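Local structure of alpha-rhamnosidase (Dictyoglomus thermophilum, 6I60) at residues L57-E61 against K62-Q66; P616-V619 against R620-N624; K671-E675 against K676-S680; S887-V890 against N891-G894. The protein is an alpha-L-rhamnosidase that probably hydrolyses terminal non-reducing alpha-L-rhamnose residues in alpha-L-rhamnosides. All coordinates share one frame; numbering follows the deposited sequence.

Contact 1: residues L57-E61 against K62-Q66; sequences LRHLE and KNEKQ
E64 lays its CG over one face of the H59 imidazole, 3.6 Å from the ring centroid and only 20° off the normal, a CH-pi contact. A bend at chi2 (-66°) folds the E64 chain back, so that its carboxylate lies stacked along the same ring. The H59 edge is used for hydrogen bonding: ND1 accepts E61 N at 3.0 Å, with the donor close to the ring plane, while NE2 makes a weak bond to D121. Replacing H59 by an alanine would probably leave E61 N without this acceptor and set the E64 side chain freer to turn. Two like charges also meet, E61 OE1 lying 3.3 Å from E64 OE2 with the carboxylate planes 69° apart. This proximity may raise the proton affinity of one of them, although E61 OE2 bonds to S27 and E64 OE1 to the backbone N of S122. The apolar part is small: L57 CD1 rests 3.6 Å from Q66 CB, where the two side chains cross at about a right angle, and the Q66 amide is held by W55, S95 and E97. The whole belongs to the loop between strands 52-56 and 68-74 of the N-terminal immunoglobulin-like domain.

Contact 2: residues P616-V619 against R620-N624; sequences PGTV and RPKDN
Two hydrogen bonds to backbone carbonyls tie P616-V619 to R620-N624. T618 OG1 donates to R620 O at 2.6 Å, arriving in the carbonyl plane with a C=O...donor angle of 151°. Its hydroxyl is turned to this acceptor by a chi1 of -163°, which sets OG1 opposite the T618 backbone nitrogen. The second bond runs from K622 NZ to P616 O over 3.0 Å, again within the carbonyl plane. K622 reaches it by bending at chi3 and chi4, and its ammonium has another partner in D758, with which it forms a salt bridge; the lysine thus joins a backbone carbonyl to a carboxylate. These bonds round off a turn in the loop that connects helix 586-599 to helix 626-648 in the six-hairpin glycosidase domain, which in this family is an (alpha/alpha)6 barrel. Apolar packing accompanies the polar links. K622 CG lies 3.5 Å from T618 CG2, and the aliphatic part of the lysine crosses the threonine at a slant, with CG also 3.6 Å from T618 CB. A valine in place of T618 would probably leave R620 O without its hydroxyl donor and this turn short of one of its two cross-links. On the side of the neighbouring loops, P616 packs against Y789 and W807, V619 touches W613 and R806, and G617 N bonds to E808.

Contact 3: residues K671-E675 against K676-S680; sequences KFLKE and KAYAS
A short beta hairpin directly follows helix 651-672, strand 673-674 turning back through E675 and K676 into strand 677-678. K674 and A677 are its hydrogen-bonded pair: K674 N donates to A677 O at 2.7 Å, almost in line with the carbonyl, whereas A677 N reaches K674 O from well above the carbonyl plane, 3.1 Å away. Next to them stand L673 and Y678, the non-hydrogen-bonded pair, and further on A679 N donates to F672 O over 3.1 Å. The same F672 O also receives a CA-H...O contact from Y678 CA. Side chains join L673 to Y678 on one face. With L673 CG trans to the backbone nitrogen (chi1 -173°) and chi2 at 67°, CD1 sits over the phenol ring, 3.9 Å from its centroid, in a CH-pi contact. F672 CB approaches the edge of that ring, 3.7 Å from Y678 CD2, and Y678 OH bonds to N669 in the helix. The F672 ring meets A679 O and S680 OG at its own edge and makes an edge-to-face pair with F668. Around the hairpin, helix 626-648 touches F672 through E627 and L628, while A677 and Y678 pack on helices 722-729 and 738-750.

Contact 4: residues S887-V890 against N891-G894; sequences SVPV and NSEG
V888 and S892 face each other across a turn in which N891 adopts a left-handed backbone conformation (phi 69°, psi 37°), folding N891-G894 back along S887-V890 until the CA atoms of V888 and G894 lie 6.4 Å apart. No hydrogen bond links the two segments; strands 882-888 and 893-899 belong to different sheets, so the connection resembles a beta arch rather than a hairpin. V888 carries most of the side-chain contact. Its CG1, trans to the backbone nitrogen (chi1 -171°), reaches S892 OG at 3.3 Å and comes alongside S892 O at 3.6 Å, with G894 N a little further off at 4.2 Å. G894 has no side chain to place in front of this valine. S892 CB is 3.5 Å from P889 O and 4.3 Å from P889 CD; it meets the valine branch and the proline from one side. I847 of strand 846-849 touches V888, P889 and S892 together. The polar ends look elsewhere. S892 OG, though beside a methyl group, is satisfied by W844 O; E893 pairs with K846 in a salt bridge. The N891 amide uses both ends, OD1 accepting Q66 N and ND2 donating to S96 O and Q98 OE1. Within the turn the forces are therefore chiefly van der Waals, while its polar groups are matched by the flanking strands and loops; the buried asparagine in particular is gripped by three bonds, which probably fix the rotation of its amide and bind this C-terminal domain to the N-terminal immunoglobulin-like domain.

The four contacts form two neighbourhoods. Contacts 1 and 4, their centres about 8 Å apart, join two domains distant in sequence: E64 O accepts the backbone nitrogen of N891 and packs on V890 CG1. Contacts 2 and 3 share the six-hairpin glycosidase domain, their centres about 19 Å apart, and meet only lightly where N624 O approaches S680 CB. Contact 4 is the most buried, and inside its turn there is packing without hydrogen bonds, its polar groups being paired outside; the others are partly buried with exposed residues. Contact 1 mixes carboxylates with an imidazole, contact 2 relies on side chains bonding to carbonyls, and contact 3 alone is a hairpin ladder of backbone bonds.

Contact 1: residues L57-E61 against K62-Q66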
loop_
_atom_site.group_PDB
_atom_site.type_symbol
_atom_site.label_atom_id
_atom_site.label_comp_id
_atom_site.label_asym_id
_atom_site.label_seq_id
_atom_site.Cartn_x
_atom_site.Cartn_y
_atom_site.Cartn_z
ATOM N N LEU A 57 10.371 -13.121 -17.978
ATOM C CA LEU A 57 11.123 -13.935 -18.921
ATOM C C LEU A 57 11.787 -15.106 -18.213
ATOM O O LEU A 57 12.086 -15.048 -17.018
ATOM C CB LEU A 57 12.186 -13.105 -19.648
ATOM C CG LEU A 57 11.652 -11.886 -20.399
ATOM C CD1 LEU A 57 12.794 -11.017 -20.889
ATOM C CD2 LEU A 57 10.767 -12.328 -21.552
ATOM N N ARG A 58 12.020 -16.171 -18.979
ATOM C CA ARG A 58 12.670 -17.378 -18.485
ATOM C C ARG A 58 13.422 -18.021 -19.642
ATOM O O ARG A 58 12.877 -18.143 -20.742
ATOM C CB ARG A 58 11.648 -18.358 -17.895
ATOM C CG ARG A 58 12.184 -19.765 -17.676
ATOM C CD ARG A 58 11.949 -20.230 -16.246
ATOM N NE ARG A 58 11.967 -21.687 -16.128
ATOM C CZ ARG A 58 11.518 -22.356 -15.071
ATOM N NH1 ARG A 58 11.014 -21.703 -14.032
ATOM N NH2 ARG A 58 11.573 -23.681 -15.052
ATOM N N HIS A 59 14.663 -18.426 -19.394
ATOM C CA HIS A 59 15.500 -19.014 -20.427
ATOM C C HIS A 59 16.192 -20.256 -19.884
ATOM O O HIS A 59 16.358 -20.422 -18.673
ATOM C CB HIS A 59 16.544 -18.012 -20.939
ATOM C CG HIS A 59 17.020 -18.293 -22.330
ATOM N ND1 HIS A 59 18.076 -19.137 -22.599
ATOM C CD2 HIS A 59 16.586 -17.839 -23.530
ATOM C CE1 HIS A 59 18.272 -19.192 -23.904
ATOM N NE2 HIS A 59 17.381 -18.413 -24.493
ATOM N N LEU A 60 16.598 -21.132 -20.806
ATOM C CA LEU A 60 17.324 -22.335 -20.412
ATOM C C LEU A 60 18.751 -22.008 -19.991
ATOM O O LEU A 60 19.283 -22.617 -19.056
ATOM C CB LEU A 60 17.333 -23.346 -21.558
ATOM C CG LEU A 60 16.000 -23.982 -21.947
ATOM C CD1 LEU A 60 16.131 -24.713 -23.277
ATOM C CD2 LEU A 60 15.516 -24.921 -20.853
ATOM N N GLU A 61 19.385 -21.054 -20.668
ATOM C CA GLU A 61 20.780 -20.729 -20.428
ATOM C C GLU A 61 20.916 -19.610 -19.400
ATOM O O GLU A 61 19.958 -18.910 -19.065
ATOM C CB GLU A 61 21.468 -20.325 -21.732
ATOM C CG GLU A 61 21.063 -21.153 -22.938
ATOM C CD GLU A 61 21.539 -20.543 -24.239
ATOM O OE1 GLU A 61 22.320 -19.568 -24.186
ATOM O OE2 GLU A 61 21.135 -21.036 -25.314
ATOM N N LYS A 62 22.137 -19.449 -18.900
ATOM C CA LYS A 62 22.480 -18.363 -17.997
ATOM C C LYS A 62 22.960 -17.150 -18.792
ATOM O O LYS A 62 23.198 -17.220 -19.999
ATOM C CB LYS A 62 23.553 -18.811 -17.005
ATOM C CG LYS A 62 23.075 -19.823 -15.980
ATOM C CD LYS A 62 24.138 -20.071 -14.917
ATOM C CE LYS A 62 23.655 -21.054 -13.861
ATOM N NZ LYS A 62 24.792 -21.634 -13.095
ATOM N N ASN A 63 23.097 -16.022 -18.090
ATOM C CA ASN A 63 23.587 -14.771 -18.677
ATOM C C ASN A 63 22.750 -14.348 -19.881
ATOM O O ASN A 63 23.276 -13.903 -20.902
ATOM C CB ASN A 63 25.064 -14.880 -19.061
ATOM C CG ASN A 63 25.933 -15.311 -17.904
ATOM O OD1 ASN A 63 26.062 -14.595 -16.912
ATOM N ND2 ASN A 63 26.535 -16.488 -18.024
ATOM N N GLU A 64 21.436 -14.489 -19.766
ATOM C CA GLU A 64 20.524 -14.125 -20.835
ATOM C C GLU A 64 19.822 -12.816 -20.499
ATOM O O GLU A 64 19.585 -12.499 -19.330
ATOM C CB GLU A 64 19.496 -15.232 -21.084
ATOM C CG GLU A 64 19.986 -16.331 -22.013
ATOM C CD GLU A 64 20.214 -15.841 -23.430
ATOM O OE1 GLU A 64 19.726 -14.742 -23.769
ATOM O OE2 GLU A 64 20.878 -16.558 -24.209
ATOM N N LYS A 65 19.502 -12.052 -21.542
ATOM C CA LYS A 65 18.880 -10.746 -21.386
ATOM C C LYS A 65 18.103 -10.421 -22.654
ATOM O O LYS A 65 18.553 -10.735 -23.759
ATOM C CB LYS A 65 19.933 -9.669 -21.085
ATOM C CG LYS A 65 19.799 -8.387 -21.889
ATOM C CD LYS A 65 20.713 -7.299 -21.341
ATOM C CE LYS A 65 21.118 -6.312 -22.425
ATOM N NZ LYS A 65 21.958 -5.205 -21.887
ATOM N N GLN A 66 16.931 -9.811 -22.488
ATOM C CA GLN A 66 16.089 -9.479 -23.631
ATOM C C GLN A 66 16.732 -8.383 -24.471
ATOM O O GLN A 66 17.187 -7.364 -23.942
ATOM C CB GLN A 66 14.705 -9.032 -23.163
ATOM C CG GLN A 66 13.835 -8.446 -24.269
ATOM C CD GLN A 66 12.532 -7.869 -23.748
ATOM O OE1 GLN A 66 11.683 -8.593 -23.233
ATOM N NE2 GLN A 66 12.367 -6.559 -23.884
#

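Contact 2: residues P616-V619 against R620-N624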
loop_
_atom_site.group_PDB
_atom_site.type_symbol
_atom_site.label_atom_id
_atom_site.label_comp_id
_atom_site.label_asym_id
_atom_site.label_seq_id
_atom_site.Cartn_x
_atom_site.Cartn_y
_atom_site.Cartn_z
ATOM N N PRO A 616 12.262 9.857 21.168
ATOM C CA PRO A 616 12.047 9.252 22.494
ATOM C C PRO A 616 11.820 10.307 23.566
ATOM O O PRO A 616 12.652 11.191 23.785
ATOM C CB PRO A 616 13.341 8.465 22.734
ATOM C CG PRO A 616 13.827 8.136 21.375
ATOM C CD PRO A 616 13.457 9.304 20.503
ATOM N N GLY A 617 10.668 10.213 24.227
ATOM C CA GLY A 617 10.350 11.107 25.321
ATOM C C GLY A 617 9.805 12.453 24.907
ATOM O O GLY A 617 9.939 13.423 25.659
ATOM N N THR A 618 9.181 12.540 23.737
ATOM C CA THR A 618 8.692 13.814 23.227
ATOM C C THR A 618 7.743 13.548 22.067
ATOM O O THR A 618 7.642 12.427 21.561
ATOM C CB THR A 618 9.846 14.714 22.775
ATOM O OG1 THR A 618 9.387 16.067 22.667
ATOM C CG2 THR A 618 10.369 14.251 21.425
ATOM N N VAL A 619 7.045 14.602 21.659
ATOM C CA VAL A 619 6.254 14.616 20.436
ATOM C C VAL A 619 6.856 15.570 19.410
ATOM O O VAL A 619 7.123 15.186 18.271
ATOM C CB VAL A 619 4.781 14.976 20.734
ATOM C CG1 VAL A 619 4.068 15.393 19.470
ATOM C CG2 VAL A 619 4.065 13.802 21.383
ATOM N N ARG A 620 7.089 16.821 19.807
ATOM C CA ARG A 620 7.857 17.757 19.003
ATOM C C ARG A 620 9.351 17.532 19.235
ATOM O O ARG A 620 9.763 17.169 20.340
ATOM C CB ARG A 620 7.486 19.194 19.355
ATOM C CG ARG A 620 7.361 19.456 20.853
ATOM C CD ARG A 620 7.738 20.890 21.213
ATOM N NE ARG A 620 9.185 21.092 21.244
ATOM C CZ ARG A 620 9.961 20.813 22.288
ATOM N NH1 ARG A 620 11.268 21.029 22.221
ATOM N NH2 ARG A 620 9.432 20.319 23.399
ATOM N N PRO A 621 10.180 17.737 18.210
ATOM C CA PRO A 621 11.614 17.445 18.349
ATOM C C PRO A 621 12.260 18.243 19.475
ATOM O O PRO A 621 12.005 19.437 19.645
ATOM C CB PRO A 621 12.188 17.834 16.982
ATOM C CG PRO A 621 11.024 17.751 16.043
ATOM C CD PRO A 621 9.825 18.158 16.844
ATOM N N LYS A 622 13.107 17.562 20.254
ATOM C CA LYS A 622 13.784 18.201 21.377
ATOM C C LYS A 622 15.050 18.935 20.965
ATOM O O LYS A 622 15.535 19.777 21.727
ATOM C CB LYS A 622 14.150 17.169 22.445
ATOM C CG LYS A 622 13.224 15.976 22.513
ATOM C CD LYS A 622 13.627 15.022 23.625
ATOM C CE LYS A 622 14.984 14.394 23.358
ATOM N NZ LYS A 622 14.859 13.004 22.828
ATOM N N ASP A 623 15.598 18.631 19.792
ATOM C CA ASP A 623 16.859 19.202 19.344
ATOM C C ASP A 623 16.682 20.449 18.488
ATOM O O ASP A 623 17.674 20.968 17.967
ATOM C CB ASP A 623 17.658 18.153 18.566
ATOM C CG ASP A 623 16.784 17.328 17.640
ATOM O OD1 ASP A 623 15.565 17.593 17.577
ATOM O OD2 ASP A 623 17.315 16.415 16.976
ATOM N N ASN A 624 15.450 20.940 18.338
ATOM C CA ASN A 624 15.150 22.082 17.472
ATOM C C ASN A 624 15.690 21.847 16.063
ATOM O O ASN A 624 16.351 22.701 15.467
ATOM C CB ASN A 624 15.696 23.382 18.063
ATOM C CG ASN A 624 14.811 23.935 19.160
ATOM O OD1 ASN A 624 13.900 23.256 19.636
ATOM N ND2 ASN A 624 15.073 25.172 19.566
#

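Contact 3: residues K671-E675 against K676-S680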
loop_
_atom_site.group_PDB
_atom_site.type_symbol
_atom_site.label_atom_id
_atom_site.label_comp_id
_atom_site.label_asym_id
_atom_site.label_seq_id
_atom_site.Cartn_x
_atom_site.Cartn_y
_atom_site.Cartn_z
ATOM N N LYS A 671 24.600 27.378 7.807
ATOM C CA LYS A 671 23.721 27.630 8.941
ATOM C C LYS A 671 23.774 26.546 10.010
ATOM O O LYS A 671 23.413 26.820 11.160
ATOM C CB LYS A 671 22.270 27.784 8.462
ATOM C CG LYS A 671 21.353 28.502 9.449
ATOM C CD LYS A 671 20.138 29.103 8.752
ATOM C CE LYS A 671 20.059 30.612 8.958
ATOM N NZ LYS A 671 18.919 31.231 8.217
ATOM N N PHE A 672 24.215 25.336 9.673
ATOM C CA PHE A 672 24.118 24.209 10.593
ATOM C C PHE A 672 25.447 23.550 10.929
ATOM O O PHE A 672 25.574 22.995 12.023
ATOM C CB PHE A 672 23.166 23.145 10.026
ATOM C CG PHE A 672 21.759 23.637 9.827
ATOM C CD1 PHE A 672 21.135 24.405 10.797
ATOM C CD2 PHE A 672 21.062 23.335 8.670
ATOM C CE1 PHE A 672 19.843 24.860 10.616
ATOM C CE2 PHE A 672 19.769 23.786 8.484
ATOM C CZ PHE A 672 19.160 24.549 9.457
ATOM N N LEU A 673 26.432 23.586 10.037
ATOM C CA LEU A 673 27.721 22.967 10.327
ATOM C C LEU A 673 28.472 23.799 11.361
ATOM O O LEU A 673 28.755 24.980 11.132
ATOM C CB LEU A 673 28.542 22.824 9.048
ATOM C CG LEU A 673 29.848 22.039 9.178
ATOM C CD1 LEU A 673 29.570 20.576 9.485
ATOM C CD2 LEU A 673 30.678 22.179 7.915
ATOM N N LYS A 674 28.800 23.180 12.504
ATOM C CA LYS A 674 29.445 23.862 13.630
ATOM C C LYS A 674 30.728 23.112 13.986
ATOM O O LYS A 674 30.743 22.290 14.906
ATOM C CB LYS A 674 28.498 23.959 14.830
ATOM C CG LYS A 674 27.218 24.732 14.562
ATOM C CD LYS A 674 27.511 26.156 14.130
ATOM C CE LYS A 674 26.282 26.806 13.515
ATOM N NZ LYS A 674 26.647 27.807 12.471
ATOM N N GLU A 675 31.800 23.397 13.244
ATOM C CA GLU A 675 33.146 22.932 13.572
ATOM C C GLU A 675 33.270 21.413 13.590
ATOM O O GLU A 675 34.017 20.841 12.791
ATOM C CB GLU A 675 33.590 23.502 14.922
ATOM C CG GLU A 675 34.978 23.055 15.351
ATOM C CD GLU A 675 35.607 23.991 16.365
ATOM O OE1 GLU A 675 36.581 23.578 17.032
ATOM O OE2 GLU A 675 35.128 25.137 16.496
ATOM N N LYS A 676 32.560 20.747 14.504
ATOM C CA LYS A 676 32.674 19.305 14.658
ATOM C C LYS A 676 31.355 18.555 14.532
ATOM O O LYS A 676 31.376 17.320 14.484
ATOM C CB LYS A 676 33.313 18.962 16.014
ATOM C CG LYS A 676 34.802 18.661 15.936
ATOM C CD LYS A 676 35.407 18.476 17.319
ATOM C CE LYS A 676 36.734 17.737 17.248
ATOM N NZ LYS A 676 36.970 16.903 18.459
ATOM N N ALA A 677 30.222 19.246 14.473
ATOM C CA ALA A 677 28.928 18.590 14.350
ATOM C C ALA A 677 27.921 19.603 13.824
ATOM O O ALA A 677 28.261 20.755 13.537
ATOM C CB ALA A 677 28.479 17.992 15.686
ATOM N N TYR A 678 26.673 19.162 13.697
ATOM C CA TYR A 678 25.574 20.013 13.263
ATOM C C TYR A 678 24.726 20.409 14.464
ATOM O O TYR A 678 24.521 19.609 15.382
ATOM C CB TYR A 678 24.706 19.301 12.221
ATOM C CG TYR A 678 25.356 19.161 10.860
ATOM C CD1 TYR A 678 26.372 18.239 10.644
ATOM C CD2 TYR A 678 24.951 19.951 9.790
ATOM C CE1 TYR A 678 26.970 18.108 9.404
ATOM C CE2 TYR A 678 25.542 19.827 8.545
ATOM C CZ TYR A 678 26.551 18.903 8.358
ATOM O OH TYR A 678 27.144 18.776 7.122
ATOM N N ALA A 679 24.236 21.646 14.456
ATOM C CA ALA A 679 23.437 22.162 15.560
ATOM C C ALA A 679 22.638 23.361 15.069
ATOM O O ALA A 679 22.782 23.805 13.926
ATOM C CB ALA A 679 24.321 22.534 16.754
ATOM N N SER A 680 21.790 23.886 15.951
ATOM C CA SER A 680 21.022 25.094 15.669
ATOM C C SER A 680 20.471 25.698 16.958
ATOM O O SER A 680 21.156 26.458 17.642
ATOM C CB SER A 680 19.878 24.799 14.699
ATOM O OG SER A 680 19.212 25.994 14.327
#

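Contact 4: residues S887-V890 against N891-G894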
loop_
_atom_site.group_PDB
_atom_site.type_symbol
_atom_site.label_atom_id
_atom_site.label_comp_id
_atom_site.label_asym_id
_atom_site.label_seq_id
_atom_site.Cartn_x
_atom_site.Cartn_y
_atom_site.Cartn_z
ATOM N N SER A 887 20.118 -15.818 -6.754
ATOM C CA SER A 887 19.315 -16.141 -7.927
ATOM C C SER A 887 19.006 -14.851 -8.668
ATOM O O SER A 887 18.448 -13.916 -8.086
ATOM C CB SER A 887 18.025 -16.863 -7.532
ATOM O OG SER A 887 18.272 -18.239 -7.297
ATOM N N VAL A 888 19.377 -14.799 -9.944
ATOM C CA VAL A 888 19.166 -13.633 -10.789
ATOM C C VAL A 888 18.233 -14.047 -11.928
ATOM O O VAL A 888 18.527 -15.019 -12.620
ATOM C CB VAL A 888 20.478 -13.067 -11.357
ATOM C CG1 VAL A 888 20.233 -11.728 -12.039
ATOM C CG2 VAL A 888 21.518 -12.937 -10.253
ATOM N N PRO A 889 17.126 -13.346 -12.150
ATOM C CA PRO A 889 16.241 -13.691 -13.267
ATOM C C PRO A 889 16.813 -13.194 -14.588
ATOM O O PRO A 889 17.795 -12.454 -14.642
ATOM C CB PRO A 889 14.940 -12.968 -12.911
ATOM C CG PRO A 889 15.393 -11.764 -12.150
ATOM C CD PRO A 889 16.659 -12.155 -11.415
ATOM N N VAL A 890 16.165 -13.623 -15.672
ATOM C CA VAL A 890 16.603 -13.234 -17.008
ATOM C C VAL A 890 16.326 -11.744 -17.233
ATOM O O VAL A 890 15.362 -11.179 -16.698
ATOM C CB VAL A 890 15.910 -14.102 -18.076
ATOM C CG1 VAL A 890 16.641 -14.018 -19.399
ATOM C CG2 VAL A 890 15.837 -15.558 -17.627
ATOM N N ASN A 891 17.190 -11.106 -18.033
ATOM C CA ASN A 891 17.175 -9.655 -18.274
ATOM C C ASN A 891 17.590 -8.882 -17.021
ATOM O O ASN A 891 17.073 -7.800 -16.741
ATOM C CB ASN A 891 15.816 -9.163 -18.784
ATOM C CG ASN A 891 15.934 -7.932 -19.654
ATOM O OD1 ASN A 891 16.660 -7.934 -20.649
ATOM N ND2 ASN A 891 15.225 -6.871 -19.287
ATOM N N SER A 892 18.542 -9.432 -16.273
ATOM C CA SER A 892 19.075 -8.771 -15.091
ATOM C C SER A 892 20.492 -9.268 -14.852
ATOM O O SER A 892 20.864 -10.365 -15.280
ATOM C CB SER A 892 18.201 -9.024 -13.859
ATOM O OG SER A 892 18.915 -8.746 -12.670
ATOM N N GLU A 893 21.283 -8.446 -14.170
ATOM C CA GLU A 893 22.660 -8.785 -13.846
ATOM C C GLU A 893 22.879 -8.655 -12.346
ATOM O O GLU A 893 22.241 -7.840 -11.673
ATOM C CB GLU A 893 23.658 -7.898 -14.609
ATOM C CG GLU A 893 23.732 -6.461 -14.119
ATOM C CD GLU A 893 24.548 -5.573 -15.040
ATOM O OE1 GLU A 893 23.950 -4.911 -15.917
ATOM O OE2 GLU A 893 25.789 -5.538 -14.890
ATOM N N GLY A 894 23.787 -9.476 -11.827
ATOM C CA GLY A 894 24.075 -9.526 -10.406
ATOM C C GLY A 894 25.474 -9.025 -10.107
ATOM O O GLY A 894 26.403 -9.235 -10.889
#